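PDB 7DRQ: Uly1 from Catenovulum maritimum, which probably cleaves the algal polysaccharide ulvan as a calcium-binding lyase of polysaccharide lyase family 24, with a fold of the beta-propeller kind. Local coordinates for residues T394-A399 with G427-T432; Q442-G447 with Y473-N478. All coordinates share one frame; numbering follows the deposited sequence.

Overall arrangement
Both contacts belong to the last part of the chain, and interaction 1 is complete before interaction 2 begins. Their centres are about 23 Å apart and their nearest atoms about 12 Å, so they do not touch. Interaction 1 joins the loops before strands 403-405 and 432-436, the outer strands of one sheet. Segment 442-447 leads from that sheet round a corner at Q445 into the last one, and its first residues meet strand 469-478 in interaction 2. There strand 3-15 pairs with strand 469-478, so the chain's first strand completes its last sheet, as in the ring closure of beta-propellers. This is consistent with successive blades of a propeller, away from the calcium sites.

Interaction 1 (T394-A399 with G427-T432)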
ATOM      1  N   THR A 394     -10.062 -15.498  18.095  1.00 14.00           N
ATOM      2  CA  THR A 394      -8.757 -14.955  18.461  1.00 15.24           C
ATOM      3  C   THR A 394      -7.686 -16.029  18.466  1.00 16.94           C
ATOM      4  O   THR A 394      -6.547 -15.763  18.867  1.00 16.44           O
ATOM      5  CB  THR A 394      -8.811 -14.259  19.824  1.00 14.64           C
ATOM      6  OG1 THR A 394      -9.154 -15.214  20.834  1.00 16.68           O
ATOM      7  CG2 THR A 394      -9.859 -13.158  19.804  1.00 18.29           C
ATOM      8  N   ASP A 395      -8.027 -17.239  18.022  1.00 18.03           N
ATOM      9  CA  ASP A 395      -7.053 -18.318  17.867  1.00 14.42           C
ATOM     10  C   ASP A 395      -6.378 -18.164  16.503  1.00 14.36           C
ATOM     11  O   ASP A 395      -6.603 -18.922  15.556  1.00 19.86           O
ATOM     12  CB  ASP A 395      -7.741 -19.667  18.035  1.00 20.03           C
ATOM     13  CG  ASP A 395      -6.768 -20.832  17.997  1.00 26.14           C
ATOM     14  OD1 ASP A 395      -5.543 -20.600  18.026  1.00 24.27           O
ATOM     15  OD2 ASP A 395      -7.238 -21.987  17.945  1.00 27.69           O
ATOM     16  N   PHE A 396      -5.518 -17.142  16.418  1.00 17.68           N
ATOM     17  CA  PHE A 396      -4.872 -16.721  15.182  1.00 16.42           C
ATOM     18  C   PHE A 396      -3.474 -16.209  15.501  1.00 17.93           C
ATOM     19  O   PHE A 396      -3.299 -15.498  16.501  1.00 16.91           O
ATOM     20  CB  PHE A 396      -5.696 -15.628  14.484  1.00 16.48           C
ATOM     21  CG  PHE A 396      -5.194 -15.269  13.120  1.00 14.47           C
ATOM     22  CD1 PHE A 396      -5.377 -16.138  12.052  1.00 15.46           C
ATOM     23  CD2 PHE A 396      -4.537 -14.072  12.902  1.00 14.88           C
ATOM     24  CE1 PHE A 396      -4.906 -15.817  10.783  1.00 14.56           C
ATOM     25  CE2 PHE A 396      -4.062 -13.742  11.635  1.00 18.82           C
ATOM     26  CZ  PHE A 396      -4.244 -14.621  10.574  1.00 16.17           C
ATOM     27  N   PRO A 397      -2.469 -16.538  14.689  1.00 19.17           N
ATOM     28  CA  PRO A 397      -1.086 -16.168  15.032  1.00 20.80           C
ATOM     29  C   PRO A 397      -0.832 -14.693  14.786  1.00 18.78           C
ATOM     30  O   PRO A 397      -1.672 -13.991  14.197  1.00 22.24           O
ATOM     31  CB  PRO A 397      -0.247 -17.049  14.090  1.00 21.88           C
ATOM     32  CG  PRO A 397      -1.114 -17.244  12.918  1.00 18.21           C
ATOM     33  CD  PRO A 397      -2.514 -17.380  13.482  1.00 19.87           C
ATOM     34  N   PRO A 398       0.320 -14.177  15.220  1.00 17.66           N
ATOM     35  CA  PRO A 398       0.629 -12.760  14.979  1.00 16.82           C
ATOM     36  C   PRO A 398       0.951 -12.453  13.527  1.00 23.91           C
ATOM     37  O   PRO A 398       2.077 -12.062  13.216  1.00 34.38           O
ATOM     38  CB  PRO A 398       1.853 -12.513  15.875  1.00 19.66           C
ATOM     39  CG  PRO A 398       1.840 -13.631  16.870  1.00 27.47           C
ATOM     40  CD  PRO A 398       1.306 -14.801  16.117  1.00 20.43           C
ATOM     41  N   ALA A 399      -0.011 -12.616  12.630  1.00 15.94           N
ATOM     42  CA  ALA A 399       0.193 -12.277  11.229  1.00 16.37           C
ATOM     43  C   ALA A 399      -0.499 -10.955  10.932  1.00 14.23           C
ATOM     44  O   ALA A 399      -1.544 -10.657  11.497  1.00 15.76           O
ATOM     45  CB  ALA A 399      -0.350 -13.376  10.316  1.00 16.00           C
ATOM     46  N   GLY A 427     -12.401 -20.140   3.863  1.00 10.26           N
ATOM     47  CA  GLY A 427     -13.552 -20.453   4.678  1.00 11.30           C
ATOM     48  C   GLY A 427     -13.229 -21.171   5.966  1.00 13.41           C
ATOM     49  O   GLY A 427     -14.157 -21.557   6.687  1.00 14.22           O
ATOM     50  N   THR A 428     -11.945 -21.352   6.282  1.00 12.27           N
ATOM     51  CA  THR A 428     -11.512 -22.053   7.483  1.00 14.18           C
ATOM     52  C   THR A 428     -10.441 -21.245   8.201  1.00 13.60           C
ATOM     53  O   THR A 428      -9.921 -20.252   7.687  1.00 10.49           O
ATOM     54  CB  THR A 428     -10.954 -23.453   7.174  1.00 14.54           C
ATOM     55  OG1 THR A 428      -9.601 -23.339   6.694  1.00 13.50           O
ATOM     56  CG2 THR A 428     -11.822 -24.182   6.136  1.00 16.55           C
ATOM     57  N   ASN A 429     -10.100 -21.708   9.405  1.00 10.52           N
ATOM     58  CA  ASN A 429      -8.996 -21.165  10.189  1.00 14.01           C
ATOM     59  C   ASN A 429      -7.914 -22.224  10.422  1.00 13.28           C
ATOM     60  O   ASN A 429      -7.197 -22.182  11.427  1.00 14.18           O
ATOM     61  CB  ASN A 429      -9.516 -20.616  11.520  1.00 12.26           C
ATOM     62  CG  ASN A 429      -8.455 -19.867  12.317  1.00 15.58           C
ATOM     63  OD1 ASN A 429      -7.657 -19.088  11.774  1.00 13.17           O
ATOM     64  ND2 ASN A 429      -8.434 -20.118  13.620  1.00 16.19           N
ATOM     65  N   ASP A 430      -7.760 -23.165   9.492  1.00 14.07           N
ATOM     66  CA  ASP A 430      -6.894 -24.331   9.721  1.00 15.19           C
ATOM     67  C   ASP A 430      -5.621 -24.186   8.890  1.00 13.70           C
ATOM     68  O   ASP A 430      -5.518 -24.702   7.773  1.00 13.76           O
ATOM     69  CB  ASP A 430      -7.634 -25.612   9.395  1.00 20.89           C
ATOM     70  CG  ASP A 430      -8.795 -25.865  10.338  1.00 31.93           C
ATOM     71  OD1 ASP A 430      -8.639 -25.636  11.560  1.00 33.09           O
ATOM     72  OD2 ASP A 430      -9.864 -26.289   9.849  1.00 38.04           O
ATOM     73  N   PHE A 431      -4.642 -23.497   9.457  1.00 13.97           N
ATOM     74  CA  PHE A 431      -3.387 -23.252   8.771  1.00 15.43           C
ATOM     75  C   PHE A 431      -2.387 -24.361   9.048  1.00 18.53           C
ATOM     76  O   PHE A 431      -2.357 -24.944  10.135  1.00 17.77           O
ATOM     77  CB  PHE A 431      -2.789 -21.910   9.202  1.00 15.21           C
ATOM     78  CG  PHE A 431      -3.544 -20.729   8.673  1.00 15.72           C
ATOM     79  CD1 PHE A 431      -4.647 -20.242   9.356  1.00 14.47           C
ATOM     80  CD2 PHE A 431      -3.165 -20.125   7.481  1.00 14.21           C
ATOM     81  CE1 PHE A 431      -5.370 -19.146   8.859  1.00 16.31           C
ATOM     82  CE2 PHE A 431      -3.871 -19.029   6.978  1.00 14.86           C
ATOM     83  CZ  PHE A 431      -4.972 -18.544   7.675  1.00 13.32           C
ATOM     84  N   THR A 432      -1.566 -24.644   8.042  1.00 15.12           N
ATOM     85  CA  THR A 432      -0.400 -25.500   8.194  1.00 18.98           C
ATOM     86  C   THR A 432       0.773 -24.852   7.476  1.00 18.65           C
ATOM     87  O   THR A 432       0.599 -24.198   6.440  1.00 14.96           O
ATOM     88  CB  THR A 432      -0.634 -26.906   7.627  1.00 20.80           C
ATOM     89  OG1 THR A 432      -0.906 -26.814   6.228  1.00 24.39           O
ATOM     90  CG2 THR A 432      -1.800 -27.590   8.308  1.00 20.35           C
TER
HETATM   91  O   HOH W   1      -5.014 -19.739  12.926  1.00 17.83           O
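The backbones come nearest at F396 and N429, whose CA atoms are 7.9 Å apart. Neither segment forms a strand at this point. D395 is the centre of an inverse gamma turn, closed by a weak bond from the N of F396 to the O of T394. The carbonyl of D395 meets the side chain of N429: ND2 donates to D395 O at 2.9 Å, nearly straight at 171°. The acceptor lies in the amide plane of N429, while the donor is tilted out of the carbonyl plane of D395. A chi1 of -172° swings CG of N429 away from its own backbone N and sends the amide across to the other loop. Its OD1 accepts from ND1 of H380, so both ends of the amide are engaged and its rotation is probably fixed. A water also lies 3.0 Å from N429 OD1, near D395 O, though other acceptors compete for its protons. OD1 sits at the edge of the F396 ring, 3.7 Å from CD1. CE1 of F396 meets CE1 of F431 at 3.9 Å, in an offset edge-to-face pair with planes at 69°, the edge of F396 toward the face of F431. The two rings pack on I411 of strand 408-415, and F396 also meets H380 of strand 372-383, so the loop that links two successive sheets is held against strands of both.

Interaction 2 (Q442-G447 with Y473-N478); sequences QSFQKG and YLQIIN
Q442, F444, Y473 and Q475 make this contact entirely with side chains; no hydrogen bond crosses between the segments. The first kind of interaction is amide against ring. NE2 of Q442 stands over one face of the Y473 ring, 3.2 Å above the plane and offset toward the rim, with CE1 and CZ its nearest carbons. The amide and ring planes are 80° apart, so the Q442 amide comes down nearly upright on the ring and does not lie flat on it. An extended chain beyond CG (chi2 165°) carries it there. A second amide, that of Q475, reaches the F444 ring obliquely, from the opposite direction, with the two planes 88° apart. Its NE2 is 3.6 Å from both CE2 and CZ of F444.

The apolar part is the meeting of F444 with Y473, whose side chains cross at about a right angle. CE1 of F444 lies 4.1 Å from CD1 of Y473, which sits at the edge of the F444 ring. With an alanine in place of Y473 the ring is gone, which would probably leave NE2 of Q442 without the face beneath it and open a gap beside CE1 of F444.

The polar ends are answered by acids of adjoining strands. NE2 of Q442 bonds to OE2 of E462 on strand 455-462, and NE2 of Q475 to OE1 of E7 on strand 3-15. F444 is backed by P419, from strand 418-425 of the preceding sheet. The two carboxylates probably polarise the amides, so each glutamine combines a bond to an acid with contact against an aromatic ring, which makes this a mixed polar and aromatic join between the lead-in to strand 444-452, ahead of the corner at Q445, and strand 469-478.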
ATOM      1  N   GLN A 442      19.582 -17.227   2.968  1.00 17.00           N
ATOM      2  CA  GLN A 442      19.788 -15.843   3.373  1.00 15.81           C
ATOM      3  C   GLN A 442      18.768 -15.409   4.421  1.00 17.13           C
ATOM      4  O   GLN A 442      17.696 -15.997   4.574  1.00 18.07           O
ATOM      5  CB  GLN A 442      19.691 -14.907   2.172  1.00 18.10           C
ATOM      6  CG  GLN A 442      20.722 -15.173   1.105  1.00 19.91           C
ATOM      7  CD  GLN A 442      20.361 -14.499  -0.179  1.00 24.75           C
ATOM      8  OE1 GLN A 442      19.923 -15.146  -1.123  1.00 28.87           O
ATOM      9  NE2 GLN A 442      20.512 -13.183  -0.220  1.00 24.52           N
ATOM     10  N   SER A 443      19.105 -14.341   5.131  1.00 13.35           N
ATOM     11  CA  SER A 443      18.225 -13.748   6.129  1.00 15.44           C
ATOM     12  C   SER A 443      17.748 -12.395   5.634  1.00 16.33           C
ATOM     13  O   SER A 443      18.549 -11.586   5.146  1.00 14.28           O
ATOM     14  CB  SER A 443      18.932 -13.593   7.474  1.00 23.10           C
ATOM     15  OG  SER A 443      18.865 -14.810   8.198  1.00 27.17           O
ATOM     16  N   PHE A 444      16.449 -12.152   5.766  1.00 14.26           N
ATOM     17  CA  PHE A 444      15.837 -10.920   5.301  1.00 10.89           C
ATOM     18  C   PHE A 444      15.195 -10.185   6.471  1.00 14.16           C
ATOM     19  O   PHE A 444      14.767 -10.792   7.459  1.00 14.55           O
ATOM     20  CB  PHE A 444      14.808 -11.216   4.193  1.00 12.09           C
ATOM     21  CG  PHE A 444      15.396 -11.982   3.035  1.00  9.52           C
ATOM     22  CD1 PHE A 444      16.147 -11.331   2.077  1.00 11.12           C
ATOM     23  CD2 PHE A 444      15.239 -13.357   2.940  1.00 12.59           C
ATOM     24  CE1 PHE A 444      16.715 -12.038   1.010  1.00 12.27           C
ATOM     25  CE2 PHE A 444      15.799 -14.073   1.886  1.00 11.94           C
ATOM     26  CZ  PHE A 444      16.535 -13.407   0.917  1.00 12.44           C
ATOM     27  N   GLN A 445      15.148  -8.862   6.334  1.00 11.82           N
ATOM     28  CA  GLN A 445      14.711  -7.916   7.348  1.00 12.11           C
ATOM     29  C   GLN A 445      13.278  -7.451   7.136  1.00 13.63           C
ATOM     30  O   GLN A 445      12.601  -7.051   8.099  1.00 13.76           O
ATOM     31  CB  GLN A 445      15.654  -6.707   7.303  1.00 15.22           C
ATOM     32  CG  GLN A 445      15.416  -5.610   8.291  1.00 19.13           C
ATOM     33  CD  GLN A 445      16.655  -4.745   8.432  1.00 20.14           C
ATOM     34  OE1 GLN A 445      17.777  -5.231   8.276  1.00 22.42           O
ATOM     35  NE2 GLN A 445      16.462  -3.461   8.710  1.00 20.33           N
ATOM     36  N   LYS A 446      12.809  -7.513   5.896  1.00 10.49           N
ATOM     37  CA  LYS A 446      11.522  -6.960   5.487  1.00 12.43           C
ATOM     38  C   LYS A 446      11.190  -7.525   4.118  1.00 11.31           C
ATOM     39  O   LYS A 446      12.079  -7.726   3.298  1.00  9.77           O
ATOM     40  CB  LYS A 446      11.585  -5.427   5.441  1.00 13.89           C
ATOM     41  CG  LYS A 446      10.266  -4.727   5.146  1.00 12.81           C
ATOM     42  CD  LYS A 446      10.501  -3.225   4.928  1.00 11.58           C
ATOM     43  CE  LYS A 446       9.208  -2.423   5.070  1.00 14.33           C
ATOM     44  NZ  LYS A 446       8.183  -2.795   4.046  1.00 11.85           N
ATOM     45  N   GLY A 447       9.915  -7.761   3.861  1.00 13.39           N
ATOM     46  CA  GLY A 447       9.519  -8.165   2.521  1.00 11.02           C
ATOM     47  C   GLY A 447       8.133  -7.662   2.204  1.00 12.43           C
ATOM     48  O   GLY A 447       7.315  -7.453   3.106  1.00 14.04           O
ATOM     49  N   TYR A 473      16.388  -8.255  -2.830  1.00 11.10           N
ATOM     50  CA  TYR A 473      16.267  -9.438  -3.656  1.00 10.65           C
ATOM     51  C   TYR A 473      14.819  -9.605  -4.077  1.00 10.52           C
ATOM     52  O   TYR A 473      13.899  -9.138  -3.404  1.00 12.86           O
ATOM     53  CB  TYR A 473      16.696 -10.702  -2.905  1.00 11.60           C
ATOM     54  CG  TYR A 473      18.189 -10.861  -2.858  1.00 12.00           C
ATOM     55  CD1 TYR A 473      18.936 -10.248  -1.871  1.00 16.46           C
ATOM     56  CD2 TYR A 473      18.850 -11.605  -3.824  1.00 14.60           C
ATOM     57  CE1 TYR A 473      20.316 -10.381  -1.835  1.00 15.83           C
ATOM     58  CE2 TYR A 473      20.223 -11.742  -3.797  1.00 16.56           C
ATOM     59  CZ  TYR A 473      20.946 -11.128  -2.805  1.00 17.89           C
ATOM     60  OH  TYR A 473      22.322 -11.267  -2.778  1.00 21.97           O
ATOM     61  N   LEU A 474      14.639 -10.315  -5.183  1.00 13.37           N
ATOM     62  CA  LEU A 474      13.345 -10.828  -5.596  1.00 12.09           C
ATOM     63  C   LEU A 474      13.375 -12.347  -5.535  1.00 12.63           C
ATOM     64  O   LEU A 474      14.267 -12.976  -6.121  1.00 13.18           O
ATOM     65  CB  LEU A 474      13.004 -10.387  -7.019  1.00 11.28           C
ATOM     66  CG  LEU A 474      11.839 -11.140  -7.681  1.00 13.24           C
ATOM     67  CD1 LEU A 474      10.521 -10.871  -6.943  1.00 14.57           C
ATOM     68  CD2 LEU A 474      11.709 -10.763  -9.172  1.00 11.79           C
ATOM     69  N   GLN A 475      12.400 -12.940  -4.850  1.00 11.74           N
ATOM     70  CA  GLN A 475      12.208 -14.384  -4.895  1.00 11.47           C
ATOM     71  C   GLN A 475      10.906 -14.710  -5.613  1.00 13.51           C
ATOM     72  O   GLN A 475       9.896 -14.018  -5.439  1.00 13.88           O
ATOM     73  CB  GLN A 475      12.201 -15.005  -3.497  1.00 13.60           C
ATOM     74  CG  GLN A 475      13.574 -15.005  -2.825  1.00 12.49           C
ATOM     75  CD  GLN A 475      13.606 -15.837  -1.562  1.00 15.06           C
ATOM     76  OE1 GLN A 475      12.576 -16.338  -1.102  1.00 14.40           O
ATOM     77  NE2 GLN A 475      14.797 -15.981  -0.982  1.00 14.35           N
ATOM     78  N   ILE A 476      10.942 -15.746  -6.446  1.00 12.25           N
ATOM     79  CA  ILE A 476       9.757 -16.220  -7.157  1.00 15.45           C
ATOM     80  C   ILE A 476       9.490 -17.633  -6.659  1.00 18.18           C
ATOM     81  O   ILE A 476      10.309 -18.543  -6.856  1.00 15.01           O
ATOM     82  CB  ILE A 476       9.925 -16.165  -8.679  1.00 14.57           C
ATOM     83  CG1 ILE A 476      10.302 -14.744  -9.110  1.00 13.78           C
ATOM     84  CG2 ILE A 476       8.629 -16.574  -9.379  1.00 16.06           C
ATOM     85  CD1 ILE A 476      10.648 -14.626 -10.594  1.00 16.61           C
ATOM     86  N   ILE A 477       8.362 -17.805  -5.980  1.00 12.98           N
ATOM     87  CA  ILE A 477       8.032 -19.034  -5.278  1.00 14.81           C
ATOM     88  C   ILE A 477       6.736 -19.563  -5.872  1.00 16.91           C
ATOM     89  O   ILE A 477       5.724 -18.852  -5.911  1.00 16.43           O
ATOM     90  CB  ILE A 477       7.911 -18.809  -3.762  1.00 12.74           C
ATOM     91  CG1 ILE A 477       9.276 -18.444  -3.148  1.00 13.63           C
ATOM     92  CG2 ILE A 477       7.349 -20.043  -3.087  1.00 15.66           C
ATOM     93  CD1 ILE A 477       9.171 -17.817  -1.737  1.00 14.43           C
ATOM     94  N   ASN A 478       6.778 -20.795  -6.367  1.00 14.63           N
ATOM     95  CA  ASN A 478       5.612 -21.420  -6.973  1.00 17.56           C
ATOM     96  C   ASN A 478       4.686 -21.928  -5.878  1.00 16.91           C
ATOM     97  O   ASN A 478       5.086 -22.757  -5.055  1.00 17.58           O
ATOM     98  CB  ASN A 478       6.053 -22.568  -7.885  1.00 16.53           C
ATOM     99  CG  ASN A 478       4.969 -22.997  -8.838  1.00 21.49           C
ATOM    100  OD1 ASN A 478       3.811 -23.138  -8.451  1.00 24.60           O
ATOM    101  ND2 ASN A 478       5.334 -23.205 -10.100  1.00 24.27           N
TER